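Local structure of Hydrogenase/urease nickel incorporation protein HypB (Helicobacter pylori, 4LPS) at residues V48-S53 / A151-L156; D71-V76 / K128-I133; V76-L81 / I133-G138; D80-R85 / Q99-E104. The protein is a GTPase needed to insert nickel into [NiFe] hydrogenases and to mature urease, and it binds nickel or zinc at a metal site of its own. One frame throughout, in Å; residues are numbered along the deposited sequence.

Contact 1. Residues V48-S53 / A151-L156; sequences VLNFMS and AMNIVL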
# COMPACT_ATOMS: atom_id res chain seq x y z
N VAL A 48 2.09 3.70 -9.34
CA VAL A 48 1.66 4.11 -8.01
C VAL A 48 0.94 3.01 -7.24
O VAL A 48 0.01 2.37 -7.74
CB VAL A 48 0.75 5.35 -8.10
CG1 VAL A 48 0.32 5.80 -6.72
CG2 VAL A 48 1.47 6.47 -8.82
N LEU A 49 1.40 2.77 -6.01
CA LEU A 49 0.83 1.75 -5.14
C LEU A 49 0.19 2.38 -3.91
O LEU A 49 0.74 3.33 -3.33
CB LEU A 49 1.90 0.73 -4.72
CG LEU A 49 2.76 0.13 -5.83
CD1 LEU A 49 3.86 -0.74 -5.24
CD2 LEU A 49 1.90 -0.68 -6.78
N ASN A 50 -0.98 1.88 -3.54
CA ASN A 50 -1.69 2.34 -2.36
C ASN A 50 -1.84 1.21 -1.35
O ASN A 50 -2.61 0.27 -1.56
CB ASN A 50 -3.06 2.90 -2.75
CG ASN A 50 -3.93 3.24 -1.56
OD1 ASN A 50 -3.43 3.68 -0.52
ND2 ASN A 50 -5.23 3.03 -1.70
N PHE A 51 -1.09 1.29 -0.25
CA PHE A 51 -1.11 0.24 0.77
C PHE A 51 -2.07 0.57 1.90
O PHE A 51 -1.96 1.62 2.54
CB PHE A 51 0.30 0.00 1.32
CG PHE A 51 1.18 -0.76 0.38
CD1 PHE A 51 1.13 -2.15 0.33
CD2 PHE A 51 2.08 -0.09 -0.44
CE1 PHE A 51 1.95 -2.86 -0.54
CE2 PHE A 51 2.90 -0.80 -1.31
CZ PHE A 51 2.84 -2.18 -1.36
N MET A 52 -3.01 -0.34 2.15
CA MET A 52 -4.00 -0.15 3.20
C MET A 52 -3.99 -1.32 4.17
O MET A 52 -3.74 -2.46 3.77
CB MET A 52 -5.38 0.01 2.56
CG MET A 52 -5.55 1.33 1.82
SD MET A 52 -7.06 1.37 0.84
CE MET A 52 -6.73 0.04 -0.32
N SER A 53 -4.23 -1.03 5.44
CA SER A 53 -4.29 -2.06 6.48
C SER A 53 -4.79 -1.45 7.78
O SER A 53 -5.01 -0.25 7.87
CB SER A 53 -2.91 -2.69 6.70
OG SER A 53 -2.11 -1.85 7.52
N ALA A 151 -2.28 2.60 -9.37
CA ALA A 151 -2.28 1.46 -10.28
C ALA A 151 -2.68 0.19 -9.54
O ALA A 151 -3.39 -0.66 -10.08
CB ALA A 151 -0.91 1.30 -10.93
N MET A 152 -2.22 0.08 -8.30
CA MET A 152 -2.59 -1.05 -7.46
C MET A 152 -2.95 -0.59 -6.06
O MET A 152 -2.29 0.28 -5.48
CB MET A 152 -1.47 -2.09 -7.37
CG MET A 152 -1.00 -2.66 -8.70
SD MET A 152 0.15 -4.04 -8.47
CE MET A 152 -1.00 -5.34 -8.02
N ASN A 153 -4.01 -1.18 -5.52
CA ASN A 153 -4.37 -1.02 -4.13
C ASN A 153 -4.14 -2.34 -3.42
O ASN A 153 -4.78 -3.35 -3.74
CB ASN A 153 -5.81 -0.55 -4.00
CG ASN A 153 -6.09 0.71 -4.80
OD1 ASN A 153 -5.79 1.82 -4.35
ND2 ASN A 153 -6.65 0.55 -5.99
N ILE A 154 -3.22 -2.34 -2.47
CA ILE A 154 -2.80 -3.58 -1.82
C ILE A 154 -3.09 -3.54 -0.33
O ILE A 154 -2.78 -2.56 0.36
CB ILE A 154 -1.31 -3.85 -2.08
CG1 ILE A 154 -1.07 -3.98 -3.59
CG2 ILE A 154 -0.86 -5.11 -1.35
CD1 ILE A 154 0.39 -3.92 -4.00
N VAL A 155 -3.72 -4.61 0.17
CA VAL A 155 -4.16 -4.68 1.55
C VAL A 155 -3.34 -5.69 2.37
O VAL A 155 -3.17 -6.84 1.96
CB VAL A 155 -5.65 -5.05 1.64
CG1 VAL A 155 -6.10 -5.11 3.09
CG2 VAL A 155 -6.49 -4.04 0.88
N LEU A 156 -2.83 -5.24 3.52
CA LEU A 156 -2.17 -6.15 4.45
C LEU A 156 -3.14 -6.64 5.51
O LEU A 156 -3.91 -5.86 6.07
CB LEU A 156 -0.97 -5.47 5.12
CG LEU A 156 0.34 -5.27 4.35
CD1 LEU A 156 0.22 -4.18 3.29
CD2 LEU A 156 1.47 -4.95 5.31
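Asn50 and Met52 bracket Ile154 with backbone bonds across two neighbouring parallel strands, Asn50 lying opposite Asn153 and Met52 opposite Val155. Asn50 gives its N-H to Met152 O and accepts at O from Ile154 N, 2.8 Å away; Met52 repeats the pattern with Ile154 O and Leu156 N. At the start, Val48 O takes two donors, Ala151 N and Met152 N. Short CA-H...O approaches fill in between these bonds, such as Val155 CA to Met52 O at 3.2 Å.

One polar bond joins side chains. With CG anti to the backbone N (chi1 172°), Asn50 sends ND2 to Asn153 OD1 at 3.0 Å, nearly straight and on a lone pair in the carbonyl plane, while the two amides stand 89° apart. Asn50 OD1 accepts from Asn136 ND2, so this buried amide is used at both ends.

The remaining contacts are apolar. Leu49 CD2 rests on Met152 CB at 3.7 Å, the two chains side by side. Phe51 lies alongside Ile154, with CE1 3.7 Å from CG2, and its CD1 reaches Leu156 CD1; helix 218-234 covers this apolar face through Phe224 and Leu228. On the opposite face, the bend at chi3 (-63°) lays Met52 CE against Asn153 CB at 3.8 Å.

Ser53 CB lies 3.7 Å from Leu156 CB, and its short hydroxyl hydrogen-bonds through OG to Lys59 NZ. This is the central parallel sheet of a P-loop GTPase, with strand 47-52 running into the phosphate-binding P-loop.

Contact 2. Residues D71-V76 / K128-I133; sequences DFKFCV and KSDFLI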
# COMPACT_ATOMS: atom_id res chain seq x y z
N ASP A 71 17.18 -2.52 -7.16
CA ASP A 71 16.41 -2.51 -8.40
C ASP A 71 14.97 -2.05 -8.16
O ASP A 71 14.17 -2.00 -9.10
CB ASP A 71 16.42 -3.89 -9.06
CG ASP A 71 15.82 -4.96 -8.17
OD1 ASP A 71 15.84 -4.80 -6.93
OD2 ASP A 71 15.31 -5.97 -8.71
N PHE A 72 14.65 -1.70 -6.92
CA PHE A 72 13.32 -1.23 -6.59
C PHE A 72 13.38 0.23 -6.15
O PHE A 72 13.65 0.53 -4.98
CB PHE A 72 12.68 -2.10 -5.50
CG PHE A 72 11.22 -1.83 -5.29
CD1 PHE A 72 10.30 -2.10 -6.30
CD2 PHE A 72 10.77 -1.33 -4.08
CE1 PHE A 72 8.95 -1.86 -6.10
CE2 PHE A 72 9.42 -1.08 -3.88
CZ PHE A 72 8.51 -1.35 -4.89
N LYS A 73 13.13 1.12 -7.10
CA LYS A 73 13.31 2.56 -6.90
C LYS A 73 11.98 3.23 -6.62
O LYS A 73 11.10 3.28 -7.49
CB LYS A 73 13.96 3.19 -8.12
CG LYS A 73 15.28 2.55 -8.52
CD LYS A 73 15.67 2.98 -9.93
CE LYS A 73 16.84 2.16 -10.44
NZ LYS A 73 17.12 2.45 -11.88
N PHE A 74 11.82 3.75 -5.41
CA PHE A 74 10.55 4.35 -5.01
C PHE A 74 10.70 5.51 -4.03
O PHE A 74 11.72 5.64 -3.36
CB PHE A 74 9.64 3.28 -4.41
CG PHE A 74 10.10 2.78 -3.07
CD1 PHE A 74 11.11 1.84 -2.98
CD2 PHE A 74 9.51 3.25 -1.90
CE1 PHE A 74 11.53 1.37 -1.75
CE2 PHE A 74 9.94 2.78 -0.67
CZ PHE A 74 10.94 1.84 -0.59
N CYS A 75 9.67 6.35 -3.98
CA CYS A 75 9.54 7.36 -2.94
C CYS A 75 8.18 7.17 -2.28
O CYS A 75 7.32 6.47 -2.81
CB CYS A 75 9.71 8.77 -3.52
SG CYS A 75 8.58 9.19 -4.84
N VAL A 76 7.98 7.79 -1.12
CA VAL A 76 6.81 7.47 -0.32
C VAL A 76 5.99 8.70 0.08
O VAL A 76 6.54 9.75 0.43
CB VAL A 76 7.21 6.69 0.96
CG1 VAL A 76 6.00 6.37 1.82
CG2 VAL A 76 7.95 5.41 0.60
N LYS A 128 13.77 10.12 -10.02
CA LYS A 128 14.58 8.94 -9.75
C LYS A 128 13.76 7.70 -9.39
O LYS A 128 14.33 6.64 -9.13
CB LYS A 128 15.57 9.24 -8.62
CG LYS A 128 16.45 10.46 -8.88
CD LYS A 128 17.22 10.88 -7.63
CE LYS A 128 18.53 11.55 -7.99
NZ LYS A 128 18.33 12.76 -8.83
N SER A 129 12.44 7.82 -9.39
CA SER A 129 11.60 6.72 -8.92
C SER A 129 10.80 6.05 -10.03
O SER A 129 10.29 6.72 -10.94
CB SER A 129 10.63 7.22 -7.84
OG SER A 129 11.33 7.78 -6.73
N ASP A 130 10.72 4.72 -9.96
CA ASP A 130 9.82 3.96 -10.81
C ASP A 130 8.47 3.79 -10.13
O ASP A 130 7.44 3.59 -10.78
CB ASP A 130 10.42 2.59 -11.14
CG ASP A 130 11.64 2.68 -12.02
OD1 ASP A 130 11.67 3.58 -12.88
OD2 ASP A 130 12.57 1.86 -11.85
N PHE A 131 8.48 3.88 -8.81
CA PHE A 131 7.28 3.68 -8.02
C PHE A 131 7.05 4.86 -7.08
O PHE A 131 7.99 5.40 -6.50
CB PHE A 131 7.38 2.40 -7.19
CG PHE A 131 7.49 1.14 -8.01
CD1 PHE A 131 8.72 0.72 -8.50
CD2 PHE A 131 6.37 0.37 -8.28
CE1 PHE A 131 8.82 -0.44 -9.25
CE2 PHE A 131 6.47 -0.79 -9.03
CZ PHE A 131 7.69 -1.20 -9.51
N LEU A 132 5.79 5.27 -6.96
CA LEU A 132 5.39 6.17 -5.89
C LEU A 132 4.47 5.38 -4.99
O LEU A 132 3.43 4.89 -5.42
CB LEU A 132 4.70 7.43 -6.43
CG LEU A 132 4.02 8.31 -5.38
CD1 LEU A 132 5.04 9.04 -4.53
CD2 LEU A 132 3.07 9.30 -6.04
N ILE A 133 4.85 5.27 -3.72
CA ILE A 133 4.12 4.42 -2.80
C ILE A 133 3.36 5.25 -1.77
O ILE A 133 3.94 6.07 -1.06
CB ILE A 133 5.07 3.43 -2.09
CG1 ILE A 133 5.69 2.48 -3.12
CG2 ILE A 133 4.33 2.65 -1.01
CD1 ILE A 133 6.54 1.36 -2.52
O HOH W 1 12.37 0.12 -9.74
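Phe131 meets Phe74 at its CB and Phe72 over its ring, and can be followed outward from one to the other. CB lies 3.7 Å from Phe74 CB, where two strand residues on the same face stand beside each other. CG, anti to the carbonyl carbon (chi1 -62°), starts a ring whose face is met by Phe72 CE1, 3.4 Å above the plane and over the centre. The two rings are inclined at 40°. CD1 and CE1 are each 3.5 Å from Phe72 CE1, and the rim near CD1 has Lys73 O in its plane; CZ, the tip, is 3.7 Å from Phe72 CE1. Bulky aromatics suit this place because helix 218-234 closes over them, with Leu228 on Phe72 and Leu229 on Phe131.

The strands belong to the parallel sheet of the P-loop NTPase fold, in which strand 131-135 sits between 74-80 and 47-52. Their pairing opens with Lys73 O, which accepts from both Asp130 N and Phe131 N, the first donor lying above the carbonyl plane. Further on, Ile133 N bonds to Cys75 O at 2.9 Å.

Ile133 CD1 continues the apolar face, 3.6 Å from Phe74 CD2. On the other face of the sheet, Cys75 SG lies between the backbone N and the carbonyl carbon (chi1 57°) and touches Leu132 CD1 and Ser129 OG, both at 3.6 Å; that hydroxyl is bonded to Ala125 O. The extended chain of exposed Lys73 runs beside Asp130, and a water accepts from Lys73 N and donates to Asp71 O and to Asp130 OD2, 2.7 Å away.

Contact 3. Residues V76-L81 / I133-G138; sequences VVEGDL and IIENVG. With MG (magnesium ion), chain C; PO4 (phosphate ion), chain E.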
# COMPACT_ATOMS: atom_id res chain seq x y z
N VAL A 76 7.98 7.79 -1.12
CA VAL A 76 6.81 7.47 -0.32
C VAL A 76 5.99 8.70 0.08
O VAL A 76 6.54 9.75 0.43
CB VAL A 76 7.21 6.69 0.96
CG1 VAL A 76 6.00 6.37 1.82
CG2 VAL A 76 7.95 5.41 0.60
N VAL A 77 4.68 8.56 0.01
CA VAL A 77 3.76 9.50 0.63
C VAL A 77 3.12 8.82 1.84
O VAL A 77 2.46 7.79 1.71
CB VAL A 77 2.68 9.97 -0.36
CG1 VAL A 77 1.54 10.64 0.39
CG2 VAL A 77 3.27 10.92 -1.39
N GLU A 78 3.33 9.40 3.02
CA GLU A 78 2.88 8.79 4.27
C GLU A 78 1.62 9.46 4.80
O GLU A 78 1.58 10.69 4.91
CB GLU A 78 3.97 8.86 5.34
CG GLU A 78 5.01 7.76 5.27
CD GLU A 78 4.48 6.43 5.73
OE1 GLU A 78 5.18 5.42 5.53
OE2 GLU A 78 3.36 6.38 6.29
N GLY A 79 0.60 8.66 5.10
CA GLY A 79 -0.62 9.20 5.67
C GLY A 79 -0.80 8.82 7.13
O GLY A 79 -0.95 7.65 7.46
N ASP A 80 -0.79 9.83 8.00
CA ASP A 80 -1.06 9.62 9.41
C ASP A 80 -1.88 10.79 9.93
O ASP A 80 -1.95 11.84 9.29
CB ASP A 80 0.23 9.46 10.22
CG ASP A 80 0.84 8.08 10.07
OD1 ASP A 80 0.21 7.10 10.50
OD2 ASP A 80 1.96 7.98 9.53
N LEU A 81 -2.52 10.60 11.09
CA LEU A 81 -3.20 11.69 11.76
C LEU A 81 -2.19 12.74 12.24
O LEU A 81 -2.33 13.92 11.93
CB LEU A 81 -4.03 11.18 12.94
CG LEU A 81 -5.49 10.79 12.68
CD1 LEU A 81 -5.61 9.79 11.55
CD2 LEU A 81 -6.11 10.23 13.96
N ILE A 133 4.85 5.27 -3.72
CA ILE A 133 4.12 4.42 -2.80
C ILE A 133 3.36 5.25 -1.77
O ILE A 133 3.94 6.07 -1.06
CB ILE A 133 5.07 3.43 -2.09
CG1 ILE A 133 5.69 2.48 -3.12
CG2 ILE A 133 4.33 2.65 -1.01
CD1 ILE A 133 6.54 1.36 -2.52
N ILE A 134 2.06 5.03 -1.71
CA ILE A 134 1.20 5.67 -0.73
C ILE A 134 0.94 4.72 0.43
O ILE A 134 0.35 3.65 0.23
CB ILE A 134 -0.14 6.11 -1.36
CG1 ILE A 134 0.11 7.10 -2.50
CG2 ILE A 134 -1.06 6.73 -0.32
CD1 ILE A 134 -1.11 7.37 -3.36
N GLU A 135 1.40 5.07 1.62
CA GLU A 135 1.02 4.33 2.81
C GLU A 135 -0.15 5.03 3.48
O GLU A 135 -0.00 6.11 4.06
CB GLU A 135 2.19 4.17 3.79
CG GLU A 135 1.83 3.24 4.96
CD GLU A 135 2.90 3.15 6.03
OE1 GLU A 135 2.54 3.18 7.22
OE2 GLU A 135 4.09 3.04 5.68
N ASN A 136 -1.33 4.43 3.36
CA ASN A 136 -2.55 5.04 3.85
C ASN A 136 -2.65 5.03 5.37
O ASN A 136 -1.91 4.32 6.05
CB ASN A 136 -3.77 4.34 3.24
CG ASN A 136 -4.85 5.31 2.82
OD1 ASN A 136 -5.25 6.18 3.60
ND2 ASN A 136 -5.32 5.18 1.59
N VAL A 137 -3.56 5.86 5.89
CA VAL A 137 -3.91 5.87 7.30
C VAL A 137 -4.32 4.47 7.76
O VAL A 137 -5.06 3.78 7.06
CB VAL A 137 -5.05 6.87 7.59
CG1 VAL A 137 -5.41 6.86 9.07
CG2 VAL A 137 -4.65 8.27 7.14
N GLY A 138 -3.83 4.06 8.93
CA GLY A 138 -4.25 2.79 9.50
C GLY A 138 -5.74 2.77 9.75
O GLY A 138 -6.25 3.49 10.61
MG MG C . 3.21 2.91 9.55
P PO4 E . -0.21 3.08 10.68
O1 PO4 E . -0.76 4.16 9.79
O2 PO4 E . 1.29 3.04 10.52
O3 PO4 E . -0.55 3.38 12.11
O4 PO4 E . -0.80 1.75 10.27
O HOH W 2 3.95 2.57 11.66
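Glu78 bends sharply at chi2 (-73°), which turns CD towards strand 131-135, while Glu135 starts with CG anti to the backbone N (chi1 -173°) and runs on extended. Their carboxylates therefore meet on one face of the sheet, with planes 80° apart and Glu78 OE1 only 2.6 Å from Glu135 OE2. These are neighbouring parallel strands of a G3E GTPase, a family named for a glutamate in the Walker B (G3) motif, here the Glu135-Asn136-Val137-Gly138 run.

Glu135 OE1, the other oxygen, binds magnesium at 2.4 Å. A phosphate oxygen, PO4 O2, and a water are further ligands, and Thr60 and Asp86 also bind the metal. Glu78 thus stands behind the liganding carboxylate as a second-shell residue. The extended Glu135 has the length to bring OE1 to the metal, and the bent Glu78 to bring its carboxylate back against it.

Backbone bonds hold the strands in register beneath this pair. Val77 N meets Ile133 O, Glu135 N meets Val77 O, and Gly79 N reaches Glu135 O at 2.8 Å. Glycine suits position 79 because the direction a side chain would take there leads at segment 133-138, tight against Glu135 O.

Past the ladder, Leu81 CD1 packs on Val137 CG1 at 3.8 Å, the two chains crossing at about a right angle. Asn136 OD1 takes Val137 N on a lone pair and also accepts from Leu108 N. The phosphate, probably from the crystallisation liquor, also hydrogen-bonds to Lys59 NZ, and it draws a weak bond from Gly138 N to PO4 O1 at 3.2 Å.

Contact 4. Residues D80-R85 / Q99-E104; sequences DLQTNR and QITTGE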
# COMPACT_ATOMS: atom_id res chain seq x y z
N ASP A 80 -0.79 9.83 8.00
CA ASP A 80 -1.06 9.62 9.41
C ASP A 80 -1.88 10.79 9.93
O ASP A 80 -1.95 11.84 9.29
CB ASP A 80 0.23 9.46 10.22
CG ASP A 80 0.84 8.08 10.07
OD1 ASP A 80 0.21 7.10 10.50
OD2 ASP A 80 1.96 7.98 9.53
N LEU A 81 -2.52 10.60 11.09
CA LEU A 81 -3.20 11.69 11.76
C LEU A 81 -2.19 12.74 12.24
O LEU A 81 -2.33 13.92 11.93
CB LEU A 81 -4.03 11.18 12.94
CG LEU A 81 -5.49 10.79 12.68
CD1 LEU A 81 -5.61 9.79 11.55
CD2 LEU A 81 -6.11 10.23 13.96
N GLN A 82 -1.17 12.29 12.97
CA GLN A 82 -0.15 13.19 13.49
C GLN A 82 1.23 12.53 13.55
O GLN A 82 1.34 11.31 13.37
CB GLN A 82 -0.52 13.68 14.90
CG GLN A 82 -1.81 14.48 14.98
CD GLN A 82 -1.74 15.79 14.22
OE1 GLN A 82 -0.65 16.31 13.95
NE2 GLN A 82 -2.89 16.35 13.89
N THR A 83 2.26 13.34 13.79
CA THR A 83 3.66 12.92 13.91
C THR A 83 4.26 12.51 12.58
O THR A 83 3.56 12.09 11.66
CB THR A 83 3.88 11.75 14.91
OG1 THR A 83 3.49 10.51 14.30
CG2 THR A 83 3.10 11.97 16.21
N ASN A 84 5.58 12.67 12.47
CA ASN A 84 6.34 12.21 11.32
C ASN A 84 7.10 10.94 11.65
O ASN A 84 8.23 10.75 11.22
CB ASN A 84 7.33 13.30 10.86
CG ASN A 84 6.77 14.18 9.76
OD1 ASN A 84 7.28 14.18 8.64
ND2 ASN A 84 5.69 14.89 10.06
N ARG A 85 6.47 10.05 12.42
CA ARG A 85 7.17 8.87 12.92
C ARG A 85 7.47 7.88 11.79
O ARG A 85 8.59 7.39 11.69
CB ARG A 85 6.39 8.19 14.05
CG ARG A 85 6.71 8.75 15.44
CD ARG A 85 5.64 8.45 16.48
NE ARG A 85 6.02 8.96 17.79
CZ ARG A 85 5.47 8.58 18.94
NH1 ARG A 85 4.51 7.67 18.95
NH2 ARG A 85 5.89 9.11 20.08
N GLN A 99 5.40 13.15 4.83
CA GLN A 99 4.28 12.83 5.69
C GLN A 99 3.08 13.73 5.39
O GLN A 99 3.21 14.95 5.33
CB GLN A 99 4.71 12.97 7.15
CG GLN A 99 3.64 12.64 8.17
CD GLN A 99 3.49 11.15 8.36
OE1 GLN A 99 4.45 10.45 8.69
NE2 GLN A 99 2.28 10.65 8.15
N ILE A 100 1.92 13.11 5.21
CA ILE A 100 0.67 13.86 5.21
C ILE A 100 0.03 13.72 6.58
O ILE A 100 -0.25 12.60 7.02
CB ILE A 100 -0.32 13.35 4.13
CG1 ILE A 100 0.28 13.47 2.73
CG2 ILE A 100 -1.62 14.13 4.20
CD1 ILE A 100 -0.68 13.04 1.63
N THR A 101 -0.18 14.83 7.26
CA THR A 101 -0.86 14.78 8.54
C THR A 101 -2.31 15.16 8.29
O THR A 101 -2.62 16.31 7.96
CB THR A 101 -0.23 15.71 9.59
OG1 THR A 101 -0.04 17.02 9.04
CG2 THR A 101 1.12 15.16 10.03
N THR A 102 -3.19 14.18 8.44
CA THR A 102 -4.61 14.35 8.18
C THR A 102 -5.30 15.05 9.34
O THR A 102 -6.40 15.60 9.20
CB THR A 102 -5.30 13.00 7.93
OG1 THR A 102 -5.29 12.22 9.14
CG2 THR A 102 -4.56 12.23 6.84
N GLY A 103 -4.65 15.04 10.50
CA GLY A 103 -5.21 15.64 11.70
C GLY A 103 -6.28 14.77 12.33
O GLY A 103 -6.03 14.13 13.35
N GLU A 104 -7.46 14.73 11.73
CA GLU A 104 -8.53 13.89 12.25
C GLU A 104 -9.07 12.90 11.23
O GLU A 104 -9.71 11.92 11.60
CB GLU A 104 -9.68 14.75 12.80
CG GLU A 104 -9.27 15.65 13.96
CD GLU A 104 -10.46 16.26 14.67
OE1 GLU A 104 -11.16 17.09 14.06
OE2 GLU A 104 -10.71 15.89 15.84
O HOH W 3 3.79 8.88 10.97
O HOH W 4 4.55 16.60 7.95
O HOH W 5 7.42 15.08 6.15
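The amide of Gln99 has Thr83 O over one face, 3.4 Å from CD, and Glu78 O under the other, on the side of NE2. NE2 donates to Asp80 OD2 at 3.0 Å, met on the anti side of OD2, and the amide and carboxylate planes are 39° apart. Asn84 slides past Gln99 in the opposite direction: OD1 lies 3.2 Å from Gln99 CB and ND2 is near CG, with the amides at 75°. These residues bring together the C-terminal ends of the two strands of a beta-alpha-beta unit, in which strand 74-80 passes through helix 85-91 to the neighbouring parallel strand 97-101.

The glutamine reaches in because CG is anti to the backbone N and the chain then bends at chi2 (80°), long enough for NE2 to reach the Asp80 carboxylate as a neutral donor. Backbone bonds fix the strand ends: Asp80 N bonds to Ile100 O, and Thr102 N returns to Asp80 O at 2.8 Å. Thr102 OG1, bonded to Ala105 O, stands beside Leu81. The positive phi of Gly103, natural for glycine, belongs to the turn where its N meets a lone pair of Leu81 O at 2.9 Å.

Overall arrangement
The four contacts follow one parallel sheet from edge to middle. Contact 4 lies at one edge strand, 97-101, and contacts 2 and 3 are successive lengths of the same strand pair, sharing Val76 and Ile133. Contact 3 shares Asp80 and Leu81 with contact 4, the two centres about 8 Å apart. Strand 47-52 of contact 1 borders strand 131-135 on its other side, where Leu49 O and Ile134 N are 2.7 Å apart, a probable hydrogen bond. Contacts 1 and 3 border the nucleotide site: Glu135 touches GDP and binds magnesium, and the side chain of Ser53 is about 4 Å from GDP. Contact 2 lies at the opposite end, its centre about 15 Å from that of contact 3.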